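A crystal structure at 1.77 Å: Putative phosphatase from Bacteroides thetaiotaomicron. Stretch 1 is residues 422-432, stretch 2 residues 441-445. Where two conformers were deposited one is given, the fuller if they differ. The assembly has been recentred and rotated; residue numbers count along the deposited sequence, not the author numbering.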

ATOM      1  N   THR A 422       7.375  -3.266 -21.625  1.00 17.93           N
ATOM      2  CA  THR A 422       6.873  -3.733 -22.902  1.00 17.73           C
ATOM      3  C   THR A 422       5.916  -2.721 -23.547  1.00 17.60           C
ATOM      4  O   THR A 422       5.929  -2.554 -24.752  1.00 17.88           O
ATOM      5  CB  THR A 422       6.247  -5.118 -22.754  1.00 16.78           C
ATOM      6  OG1 THR A 422       5.427  -5.119 -21.587  1.00 16.63           O
ATOM      7  CG2 THR A 422       7.369  -6.170 -22.620  1.00 16.43           C
ATOM      8  N   SER A 423       5.117  -2.046 -22.728  0.50 17.98           N
ATOM      9  CA  SER A 423       4.198  -1.019 -23.232  0.50 18.26           C
ATOM     10  C   SER A 423       4.947   0.215 -23.774  0.50 18.46           C
ATOM     11  O   SER A 423       4.343   1.068 -24.409  0.50 18.18           O
ATOM     12  CB  SER A 423       3.196  -0.606 -22.154  0.50 18.15           C
ATOM     13  OG  SER A 423       3.834  -0.016 -21.039  0.50 18.12           O
ATOM     14  N   LEU A 424       6.256   0.301 -23.524  0.50 18.74           N
ATOM     15  CA  LEU A 424       7.077   1.391 -24.049  0.50 18.62           C
ATOM     16  C   LEU A 424       7.576   1.034 -25.439  0.50 19.40           C
ATOM     17  O   LEU A 424       7.563   1.854 -26.363  0.50 19.37           O
ATOM     18  CB  LEU A 424       8.289   1.639 -23.157  0.50 18.88           C
ATOM     19  CG  LEU A 424       9.245   2.730 -23.668  0.50 17.40           C
ATOM     20  CD1 LEU A 424       8.517   4.062 -23.758  0.50 17.64           C
ATOM     21  CD2 LEU A 424      10.473   2.848 -22.786  0.50 16.11           C
ATOM     22  N   ALA A 425       8.024  -0.205 -25.578  1.00 19.68           N
ATOM     23  CA  ALA A 425       8.550  -0.689 -26.848  1.00 19.80           C
ATOM     24  C   ALA A 425       7.586  -0.476 -27.990  1.00 19.39           C
ATOM     25  O   ALA A 425       8.010  -0.059 -29.061  1.00 19.65           O
ATOM     26  CB  ALA A 425       8.915  -2.185 -26.759  1.00 19.83           C
ATOM     27  N   ASP A 426       6.298  -0.771 -27.778  1.00 18.32           N
ATOM     28  CA  ASP A 426       5.360  -0.670 -28.880  1.00 17.49           C
ATOM     29  C   ASP A 426       4.211   0.341 -28.703  1.00 16.56           C
ATOM     30  O   ASP A 426       3.445   0.529 -29.628  1.00 16.23           O
ATOM     31  CB  ASP A 426       4.834  -2.061 -29.265  1.00 17.71           C
ATOM     32  CG  ASP A 426       4.040  -2.736 -28.156  1.00 17.31           C
ATOM     33  OD1 ASP A 426       3.633  -2.068 -27.170  1.00 16.10           O
ATOM     34  OD2 ASP A 426       3.823  -3.960 -28.302  1.00 14.40           O
ATOM     35  N   GLY A 427       4.113   0.971 -27.535  1.00 15.98           N
ATOM     36  CA  GLY A 427       3.090   1.998 -27.279  1.00 16.08           C
ATOM     37  C   GLY A 427       1.712   1.472 -26.914  1.00 16.05           C
ATOM     38  O   GLY A 427       0.763   2.243 -26.804  1.00 15.87           O
ATOM     39  N   ASN A 428       1.598   0.159 -26.715  1.00 15.56           N
ATOM     40  CA  ASN A 428       0.315  -0.472 -26.407  1.00 15.52           C
ATOM     41  C   ASN A 428       0.253  -0.952 -24.985  1.00 15.34           C
ATOM     42  O   ASN A 428       1.215  -1.561 -24.502  1.00 15.38           O
ATOM     43  CB  ASN A 428       0.102  -1.701 -27.297  1.00 15.29           C
ATOM     44  CG  ASN A 428       0.042  -1.367 -28.752  1.00 15.17           C
ATOM     45  OD1 ASN A 428      -0.383  -0.273 -29.140  1.00 17.50           O
ATOM     46  ND2 ASN A 428       0.453  -2.303 -29.580  1.00 14.73           N
ATOM     47  N   GLN A 429      -0.879  -0.726 -24.320  1.00 14.80           N
ATOM     48  CA  GLN A 429      -1.077  -1.245 -22.963  1.00 14.50           C
ATOM     49  C   GLN A 429      -1.456  -2.746 -22.976  1.00 14.22           C
ATOM     50  O   GLN A 429      -1.406  -3.416 -21.937  1.00 13.88           O
ATOM     51  CB  GLN A 429      -2.148  -0.455 -22.233  1.00 14.69           C
ATOM     52  CG  GLN A 429      -1.815   1.015 -22.066  1.00 15.77           C
ATOM     53  CD  GLN A 429      -0.549   1.243 -21.266  1.00 18.05           C
ATOM     54  OE1 GLN A 429      -0.291   0.558 -20.273  1.00 20.41           O
ATOM     55  NE2 GLN A 429       0.249   2.221 -21.688  1.00 20.12           N
ATOM     56  N   TRP A 430      -1.851  -3.241 -24.146  1.00 14.01           N
ATOM     57  CA  TRP A 430      -2.202  -4.642 -24.346  1.00 13.95           C
ATOM     58  C   TRP A 430      -1.041  -5.362 -25.015  1.00 13.53           C
ATOM     59  O   TRP A 430      -0.181  -4.737 -25.638  1.00 13.09           O
ATOM     60  CB  TRP A 430      -3.466  -4.779 -25.214  1.00 13.90           C
ATOM     61  CG  TRP A 430      -3.393  -4.035 -26.538  1.00 13.73           C
ATOM     62  CD1 TRP A 430      -3.820  -2.755 -26.769  1.00 13.70           C
ATOM     63  CD2 TRP A 430      -2.874  -4.511 -27.788  1.00 12.91           C
ATOM     64  NE1 TRP A 430      -3.597  -2.409 -28.073  1.00 14.01           N
ATOM     65  CE2 TRP A 430      -3.007  -3.459 -28.723  1.00 14.53           C
ATOM     66  CE3 TRP A 430      -2.302  -5.717 -28.209  1.00 14.39           C
ATOM     67  CZ2 TRP A 430      -2.609  -3.579 -30.053  1.00 14.73           C
ATOM     68  CZ3 TRP A 430      -1.902  -5.837 -29.539  1.00 14.33           C
ATOM     69  CH2 TRP A 430      -2.060  -4.779 -30.443  1.00 14.64           C
ATOM     70  N   GLY A 431      -1.024  -6.679 -24.873  1.00 13.05           N
ATOM     71  CA  GLY A 431       0.023  -7.506 -25.454  1.00 12.50           C
ATOM     72  C   GLY A 431      -0.089  -8.969 -25.043  1.00 12.69           C
ATOM     73  O   GLY A 431      -1.107  -9.402 -24.471  1.00 11.23           O
ATOM     74  N   THR A 432       0.961  -9.732 -25.346  1.00 12.60           N
ATOM     75  CA  THR A 432       0.982 -11.162 -25.061  1.00 12.37           C
ATOM     76  C   THR A 432       2.151 -11.590 -24.179  1.00 12.67           C
ATOM     77  O   THR A 432       2.307 -12.784 -23.901  1.00 13.07           O
ATOM     78  CB  THR A 432       1.053 -11.949 -26.396  1.00 12.64           C
ATOM     79  OG1 THR A 432       2.313 -11.701 -27.041  1.00 12.94           O
ATOM     80  CG2 THR A 432      -0.085 -11.541 -27.341  1.00 11.91           C
ATOM     81  N   ALA A 441       4.825  -8.419 -18.166  1.00 11.84           N
ATOM     82  CA  ALA A 441       3.604  -9.133 -18.572  1.00 11.51           C
ATOM     83  C   ALA A 441       2.472  -8.236 -19.117  1.00 11.50           C
ATOM     84  O   ALA A 441       2.210  -7.139 -18.588  1.00 10.72           O
ATOM     85  CB  ALA A 441       3.076  -9.972 -17.406  1.00 11.25           C
ATOM     86  N   ARG A 442       1.815  -8.724 -20.173  1.00 11.59           N
ATOM     87  CA  ARG A 442       0.653  -8.043 -20.760  1.00 12.05           C
ATOM     88  C   ARG A 442      -0.403  -9.039 -21.179  1.00 12.56           C
ATOM     89  O   ARG A 442      -0.093 -10.195 -21.455  1.00 12.61           O
ATOM     90  CB  ARG A 442       1.043  -7.199 -21.968  1.00 12.09           C
ATOM     91  CG  ARG A 442       1.882  -5.995 -21.603  1.00 12.15           C
ATOM     92  CD  ARG A 442       2.093  -5.062 -22.773  1.00 12.06           C
ATOM     93  NE  ARG A 442       2.876  -5.643 -23.850  1.00 11.98           N
ATOM     94  CZ  ARG A 442       3.218  -4.991 -24.959  1.00 13.74           C
ATOM     95  NH1 ARG A 442       2.800  -3.743 -25.155  1.00 12.84           N
ATOM     96  NH2 ARG A 442       3.962  -5.581 -25.888  1.00 14.58           N
ATOM     97  N   PHE A 443      -1.644  -8.557 -21.219  1.00 12.69           N
ATOM     98  CA  PHE A 443      -2.796  -9.321 -21.671  1.00 12.57           C
ATOM     99  C   PHE A 443      -3.503  -8.507 -22.746  1.00 12.92           C
ATOM    100  O   PHE A 443      -3.149  -7.340 -22.983  1.00 12.22           O
ATOM    101  CB  PHE A 443      -3.809  -9.535 -20.535  1.00 12.77           C
ATOM    102  CG  PHE A 443      -3.268 -10.252 -19.303  1.00 12.14           C
ATOM    103  CD1 PHE A 443      -3.315 -11.636 -19.203  1.00 13.53           C
ATOM    104  CD2 PHE A 443      -2.802  -9.528 -18.203  1.00 12.87           C
ATOM    105  CE1 PHE A 443      -2.832 -12.294 -18.055  1.00 14.07           C
ATOM    106  CE2 PHE A 443      -2.353 -10.167 -17.064  1.00 13.11           C
ATOM    107  CZ  PHE A 443      -2.357 -11.555 -16.989  1.00 13.20           C
ATOM    108  N   ARG A 444      -4.465  -9.127 -23.433  1.00 12.54           N
ATOM    109  CA  ARG A 444      -5.383  -8.388 -24.306  1.00 12.70           C
ATOM    110  C   ARG A 444      -6.691  -8.420 -23.502  1.00 12.91           C
ATOM    111  O   ARG A 444      -6.632  -8.509 -22.265  1.00 12.36           O
ATOM    112  CB  ARG A 444      -5.461  -8.978 -25.719  1.00 13.02           C
ATOM    113  CG  ARG A 444      -4.092  -8.998 -26.417  1.00 13.50           C
ATOM    114  CD  ARG A 444      -4.150  -9.304 -27.888  1.00 14.10           C
ATOM    115  NE  ARG A 444      -4.782  -8.213 -28.622  1.00 13.94           N
ATOM    116  CZ  ARG A 444      -4.731  -8.051 -29.937  1.00 17.48           C
ATOM    117  NH1 ARG A 444      -4.076  -8.915 -30.702  1.00 19.11           N
ATOM    118  NH2 ARG A 444      -5.343  -7.016 -30.484  1.00 18.34           N
ATOM    119  N   ASP A 445      -7.860  -8.321 -24.136  1.00 12.59           N
ATOM    120  CA  ASP A 445      -9.124  -8.329 -23.363  1.00 12.98           C
ATOM    121  C   ASP A 445      -9.237  -9.589 -22.472  1.00 12.74           C
ATOM    122  O   ASP A 445      -9.197 -10.711 -22.976  1.00 14.18           O
ATOM    123  CB  ASP A 445     -10.348  -8.250 -24.277  1.00 12.93           C
ATOM    124  CG  ASP A 445     -10.322  -7.054 -25.218  1.00 14.69           C
ATOM    125  OD1 ASP A 445      -9.276  -6.815 -25.892  1.00 12.82           O
ATOM    126  OD2 ASP A 445     -11.380  -6.386 -25.312  1.00 17.93           O
TER
HETATM  127  O   HOH W   1      -1.748  -5.823 -20.410  1.00  9.61           O

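The contact is a polar one, built around a single arginine, Arg 442, that reaches into the turn following a helix, with one backbone hydrogen bond and an arginine-tryptophan stack beside it. Arg 442 meets Asp 426 end-on in a two-pronged salt bridge: Arg 442 NH1 lies 2.7 Å from Asp 426 OD1 and Arg 442 NH2 2.9 Å from Asp 426 OD2, both as hydrogen bonds. Arg 442 NH1 also donates to Asn 428 O (2.8 Å); the carboxylate and this carbonyl both lie near the guanidinium plane, where its N-H groups point. Asp 426 OD1 additionally accepts from Asn 428 N (3.1 Å), tying the turn to the same carboxylate. Between the two, Gly 427 has positive phi, a conformation that favours glycine. The guanidinium faces are covered as well, by Thr 422 O and Ser 423 N on one and by Gly 431 CA and Trp 430 O on the other. Gly 431 packs tightly here: an ideal CB would fall 2.3 Å from Arg 442 NE, a clash. Gly 431 N donates to Phe 443 O (2.9 Å), which also receives a CA-H...O contact from Trp 430 CA (3.2 Å). Water 1 bridges Gln 429 O and Phe 443 N, at 2.9 Å from each. The Arg 444 guanidinium lies flat on Trp 430, planes at 15°, in an off-centre cation-pi arrangement.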